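PDB 4MBU: similar to N-acetyltransferase from Staphylococcus aureus subsp. aureus, which probably transfers an acetyl group from acetyl-coenzyme A to an amine, as other Gcn5-related N-acetyltransferases do. Local coordinates for residues Lys10-Asn21 with Pro35-Phe45. Sequence-based numbering, arbitrary orientation.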
loop_
_atom_site.group_PDB
_atom_site.type_symbol
_atom_site.label_atom_id
_atom_site.label_comp_id
_atom_site.label_asym_id
_atom_site.label_seq_id
_atom_site.Cartn_x
_atom_site.Cartn_y
_atom_site.Cartn_z
ATOM N N LYS A 10 20.360 1.548 32.108
ATOM C CA LYS A 10 19.371 1.011 33.050
ATOM C C LYS A 10 18.475 2.103 33.645
ATOM O O LYS A 10 17.258 1.939 33.776
ATOM C CB LYS A 10 20.070 0.241 34.174
ATOM C CG LYS A 10 20.520 -1.162 33.810
ATOM C CD LYS A 10 21.267 -1.814 34.977
ATOM C CE LYS A 10 21.714 -3.247 34.654
ATOM N NZ LYS A 10 22.793 -3.338 33.617
ATOM N N GLU A 11 19.088 3.235 33.976
ATOM C CA GLU A 11 18.372 4.368 34.558
ATOM C C GLU A 11 17.319 4.967 33.618
ATOM O O GLU A 11 16.524 5.813 34.034
ATOM C CB GLU A 11 19.348 5.463 35.018
ATOM C CG GLU A 11 20.758 5.372 34.422
ATOM C CD GLU A 11 21.621 4.306 35.088
ATOM O OE1 GLU A 11 22.431 3.668 34.379
ATOM O OE2 GLU A 11 21.494 4.110 36.320
ATOM N N ASP A 12 17.306 4.523 32.363
ATOM C CA ASP A 12 16.310 4.990 31.403
ATOM C C ASP A 12 15.032 4.135 31.429
ATOM O O ASP A 12 13.965 4.581 30.990
ATOM C CB ASP A 12 16.906 4.982 29.990
ATOM C CG ASP A 12 18.101 5.909 29.847
ATOM O OD1 ASP A 12 18.144 6.959 30.523
ATOM O OD2 ASP A 12 19.001 5.583 29.041
ATOM N N LEU A 13 15.149 2.918 31.959
ATOM C CA LEU A 13 14.104 1.903 31.792
ATOM C C LEU A 13 12.704 2.346 32.238
ATOM O O LEU A 13 11.711 2.130 31.524
ATOM C CB LEU A 13 14.521 0.575 32.443
ATOM C CG LEU A 13 15.697 -0.114 31.742
ATOM C CD1 LEU A 13 16.060 -1.420 32.411
ATOM C CD2 LEU A 13 15.400 -0.369 30.265
ATOM N N ASN A 14 12.618 3.003 33.388
ATOM C CA ASN A 14 11.317 3.460 33.868
ATOM C C ASN A 14 10.645 4.347 32.827
ATOM O O ASN A 14 9.495 4.092 32.445
ATOM C CB ASN A 14 11.436 4.159 35.220
ATOM C CG ASN A 14 11.647 3.177 36.353
ATOM O OD1 ASN A 14 12.767 2.980 36.819
ATOM N ND2 ASN A 14 10.567 2.541 36.792
ATOM N N ALA A 15 11.393 5.328 32.311
ATOM C CA ALA A 15 10.861 6.222 31.277
ATOM C C ALA A 15 10.439 5.375 30.089
ATOM O O ALA A 15 9.303 5.475 29.597
ATOM C CB ALA A 15 11.912 7.236 30.864
ATOM N N ILE A 16 11.335 4.477 29.681
ATOM C CA ILE A 16 11.066 3.618 28.532
ATOM C C ILE A 16 9.776 2.856 28.805
ATOM O O ILE A 16 8.856 2.856 27.971
ATOM C CB ILE A 16 12.263 2.677 28.217
ATOM C CG1 ILE A 16 13.364 3.470 27.495
ATOM C CG2 ILE A 16 11.825 1.483 27.366
ATOM C CD1 ILE A 16 14.712 2.760 27.403
ATOM N N LEU A 17 9.670 2.291 30.007
ATOM C CA LEU A 17 8.498 1.482 30.339
ATOM C C LEU A 17 7.231 2.300 30.114
ATOM O O LEU A 17 6.307 1.846 29.425
ATOM C CB LEU A 17 8.570 0.964 31.779
ATOM C CG LEU A 17 7.429 0.045 32.236
ATOM C CD1 LEU A 17 7.391 -1.216 31.422
ATOM C CD2 LEU A 17 7.556 -0.295 33.708
ATOM N N ALA A 18 7.226 3.533 30.619
ATOM C CA ALA A 18 6.014 4.341 30.563
ATOM C C ALA A 18 5.607 4.484 29.111
ATOM O O ALA A 18 4.456 4.192 28.741
ATOM C CB ALA A 18 6.238 5.703 31.200
ATOM N N ILE A 19 6.582 4.859 28.281
ATOM C CA ILE A 19 6.307 5.116 26.875
ATOM C C ILE A 19 5.665 3.859 26.281
ATOM O O ILE A 19 4.571 3.922 25.701
ATOM C CB ILE A 19 7.600 5.505 26.106
ATOM C CG1 ILE A 19 8.189 6.804 26.664
ATOM C CG2 ILE A 19 7.323 5.664 24.626
ATOM C CD1 ILE A 19 9.507 7.215 25.975
ATOM N N TYR A 20 6.303 2.712 26.523
ATOM C CA TYR A 20 5.858 1.451 25.944
ATOM C C TYR A 20 4.447 1.176 26.414
ATOM O O TYR A 20 3.567 0.882 25.604
ATOM C CB TYR A 20 6.788 0.315 26.364
ATOM C CG TYR A 20 6.595 -1.003 25.631
ATOM C CD1 TYR A 20 6.962 -1.145 24.296
ATOM C CD2 TYR A 20 6.098 -2.122 26.294
ATOM C CE1 TYR A 20 6.819 -2.369 23.639
ATOM C CE2 TYR A 20 5.955 -3.336 25.657
ATOM C CZ TYR A 20 6.312 -3.454 24.328
ATOM O OH TYR A 20 6.167 -4.669 23.706
ATOM N N ASN A 21 4.212 1.330 27.715
ATOM C CA ASN A 21 2.900 0.970 28.239
ATOM C C ASN A 21 1.812 1.891 27.711
ATOM O O ASN A 21 0.685 1.445 27.482
ATOM C CB ASN A 21 2.892 0.912 29.770
ATOM C CG ASN A 21 3.445 -0.391 30.298
ATOM O OD1 ASN A 21 3.488 -1.395 29.579
ATOM N ND2 ASN A 21 3.863 -0.392 31.565
ATOM N N PRO A 35 -0.309 -4.093 30.205
ATOM C CA PRO A 35 0.897 -3.294 30.457
ATOM C C PRO A 35 2.057 -4.197 30.866
ATOM O O PRO A 35 1.842 -5.210 31.541
ATOM C CB PRO A 35 0.491 -2.403 31.632
ATOM C CG PRO A 35 -0.998 -2.321 31.550
ATOM C CD PRO A 35 -1.446 -3.663 31.040
ATOM N N GLN A 36 3.262 -3.846 30.431
ATOM C CA GLN A 36 4.466 -4.590 30.769
ATOM C C GLN A 36 4.910 -4.180 32.171
ATOM O O GLN A 36 4.646 -3.058 32.610
ATOM C CB GLN A 36 5.566 -4.258 29.755
ATOM C CG GLN A 36 6.839 -5.087 29.879
ATOM C CD GLN A 36 7.880 -4.718 28.837
ATOM O OE1 GLN A 36 8.194 -3.541 28.645
ATOM N NE2 GLN A 36 8.422 -5.725 28.157
ATOM N N THR A 37 5.572 -5.087 32.881
ATOM C CA THR A 37 6.087 -4.780 34.217
ATOM C C THR A 37 7.540 -4.312 34.137
ATOM O O THR A 37 8.211 -4.505 33.120
ATOM C CB THR A 37 5.997 -5.992 35.164
ATOM O OG1 THR A 37 6.860 -7.034 34.690
ATOM C CG2 THR A 37 4.562 -6.509 35.248
ATOM N N ILE A 38 8.033 -3.710 35.213
ATOM C CA ILE A 38 9.403 -3.206 35.215
ATOM C C ILE A 38 10.446 -4.338 35.173
ATOM O O ILE A 38 11.519 -4.180 34.582
ATOM C CB ILE A 38 9.641 -2.231 36.392
ATOM C CG1 ILE A 38 11.083 -1.704 36.393
ATOM C CG2 ILE A 38 9.258 -2.891 37.718
ATOM C CD1 ILE A 38 11.402 -0.806 35.206
ATOM N N ASP A 39 10.119 -5.485 35.767
ATOM C CA ASP A 39 11.012 -6.645 35.725
ATOM C C ASP A 39 11.120 -7.227 34.315
ATOM O O ASP A 39 12.195 -7.654 33.886
ATOM C CB ASP A 39 10.541 -7.737 36.694
ATOM C CG ASP A 39 10.567 -7.291 38.147
ATOM O OD1 ASP A 39 11.225 -6.273 38.456
ATOM O OD2 ASP A 39 9.930 -7.975 38.980
ATOM N N GLU A 40 9.994 -7.258 33.608
ATOM C CA GLU A 40 9.980 -7.715 32.225
ATOM C C GLU A 40 10.849 -6.796 31.369
ATOM O O GLU A 40 11.636 -7.257 30.536
ATOM C CB GLU A 40 8.538 -7.776 31.697
ATOM C CG GLU A 40 7.759 -8.997 32.184
ATOM C CD GLU A 40 6.253 -8.837 32.066
ATOM O OE1 GLU A 40 5.776 -7.688 31.969
ATOM O OE2 GLU A 40 5.542 -9.865 32.080
ATOM N N ARG A 41 10.725 -5.495 31.604
ATOM C CA ARG A 41 11.507 -4.513 30.867
ATOM C C ARG A 41 13.010 -4.636 31.182
ATOM O O ARG A 41 13.857 -4.537 30.281
ATOM C CB ARG A 41 10.967 -3.102 31.133
ATOM C CG ARG A 41 11.693 -1.976 30.415
ATOM C CD ARG A 41 11.822 -2.202 28.910
ATOM N NE ARG A 41 10.547 -2.367 28.213
ATOM C CZ ARG A 41 10.407 -2.302 26.890
ATOM N NH1 ARG A 41 11.460 -2.062 26.121
ATOM N NH2 ARG A 41 9.215 -2.479 26.329
ATOM N N ILE A 42 13.337 -4.902 32.445
ATOM C CA ILE A 42 14.732 -5.069 32.844
ATOM C C ILE A 42 15.326 -6.335 32.228
ATOM O O ILE A 42 16.475 -6.336 31.769
ATOM C CB ILE A 42 14.892 -5.072 34.382
ATOM C CG1 ILE A 42 14.574 -3.685 34.945
ATOM C CG2 ILE A 42 16.307 -5.460 34.776
ATOM C CD1 ILE A 42 14.293 -3.670 36.446
ATOM N N ALA A 43 14.535 -7.406 32.200
ATOM C CA ALA A 43 14.968 -8.649 31.561
ATOM C C ALA A 43 15.204 -8.417 30.065
ATOM O O ALA A 43 16.160 -8.940 29.481
ATOM C CB ALA A 43 13.936 -9.749 31.775
ATOM N N TRP A 44 14.314 -7.636 29.454
ATOM C CA TRP A 44 14.436 -7.247 28.049
ATOM C C TRP A 44 15.766 -6.528 27.801
ATOM O O TRP A 44 16.517 -6.885 26.892
ATOM C CB TRP A 44 13.235 -6.374 27.659
ATOM C CG TRP A 44 13.318 -5.669 26.322
ATOM C CD1 TRP A 44 12.897 -6.142 25.104
ATOM C CD2 TRP A 44 13.809 -4.345 26.085
ATOM N NE1 TRP A 44 13.108 -5.191 24.128
ATOM C CE2 TRP A 44 13.671 -4.081 24.706
ATOM C CE3 TRP A 44 14.367 -3.360 26.907
ATOM C CZ2 TRP A 44 14.068 -2.874 24.135
ATOM C CZ3 TRP A 44 14.753 -2.160 26.340
ATOM C CH2 TRP A 44 14.605 -1.927 24.967
ATOM N N PHE A 45 16.060 -5.539 28.637
ATOM C CA PHE A 45 17.309 -4.780 28.560
ATOM C C PHE A 45 18.549 -5.664 28.723
ATOM O O PHE A 45 19.520 -5.543 27.963
ATOM C CB PHE A 45 17.316 -3.666 29.613
ATOM C CG PHE A 45 18.562 -2.825 29.602
ATOM C CD1 PHE A 45 18.692 -1.771 28.713
ATOM C CD2 PHE A 45 19.593 -3.073 30.495
ATOM C CE1 PHE A 45 19.834 -0.982 28.702
ATOM C CE2 PHE A 45 20.735 -2.288 30.489
ATOM C CZ PHE A 45 20.855 -1.244 29.588
#
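The two consecutive helices that follow the first strand of the GNAT fold meet here: the segments 13-21 and 38-45 of these helices cross at 113°, and Leu13 and Arg41 interlock as reciprocal knobs into holes. Leu13 sits among Ile38, Arg41, Ile42 and Phe45, its CD1 3.7 Å from Ile42 CG1; a branched, apolar side chain suits such a pocket. Arg41 fills the hole made by Leu13, Ile16, Leu17 and Tyr20. Its chain, bent at chi2 and chi3, carries NH2 over the centre of the Tyr20 ring, 3.1 Å from Tyr20 CG, and NH1 over the face of Trp44. The guanidinium stands steeply to the Tyr20 ring, its plane turned by 67°, in a cation-pi contact, while Ile16 CG2 lies over one guanidinium face. Gln36 OE1 receives both Arg41 NE and Arg41 NH2, each at 2.7 Å, a side-on grip that fixes the rotation of the group. The same residue is held by Asn21, whose amide can both accept and donate: Asn21 OD1 takes Gln36 N at 2.6 Å, and Asn21 ND2 gives a nearly straight 3.0 Å bond to Gln36 O, in the carbonyl plane. Beyond the helix pair, Ile16 and Arg41 reach Phe67 of strand 63-72, and Tyr20 packs on Trp76 of a second subunit. With Arg41 buried and its guanidinium bonded to a neutral amide, the faces of Tyr20 and Trp44 probably offset part of its charge.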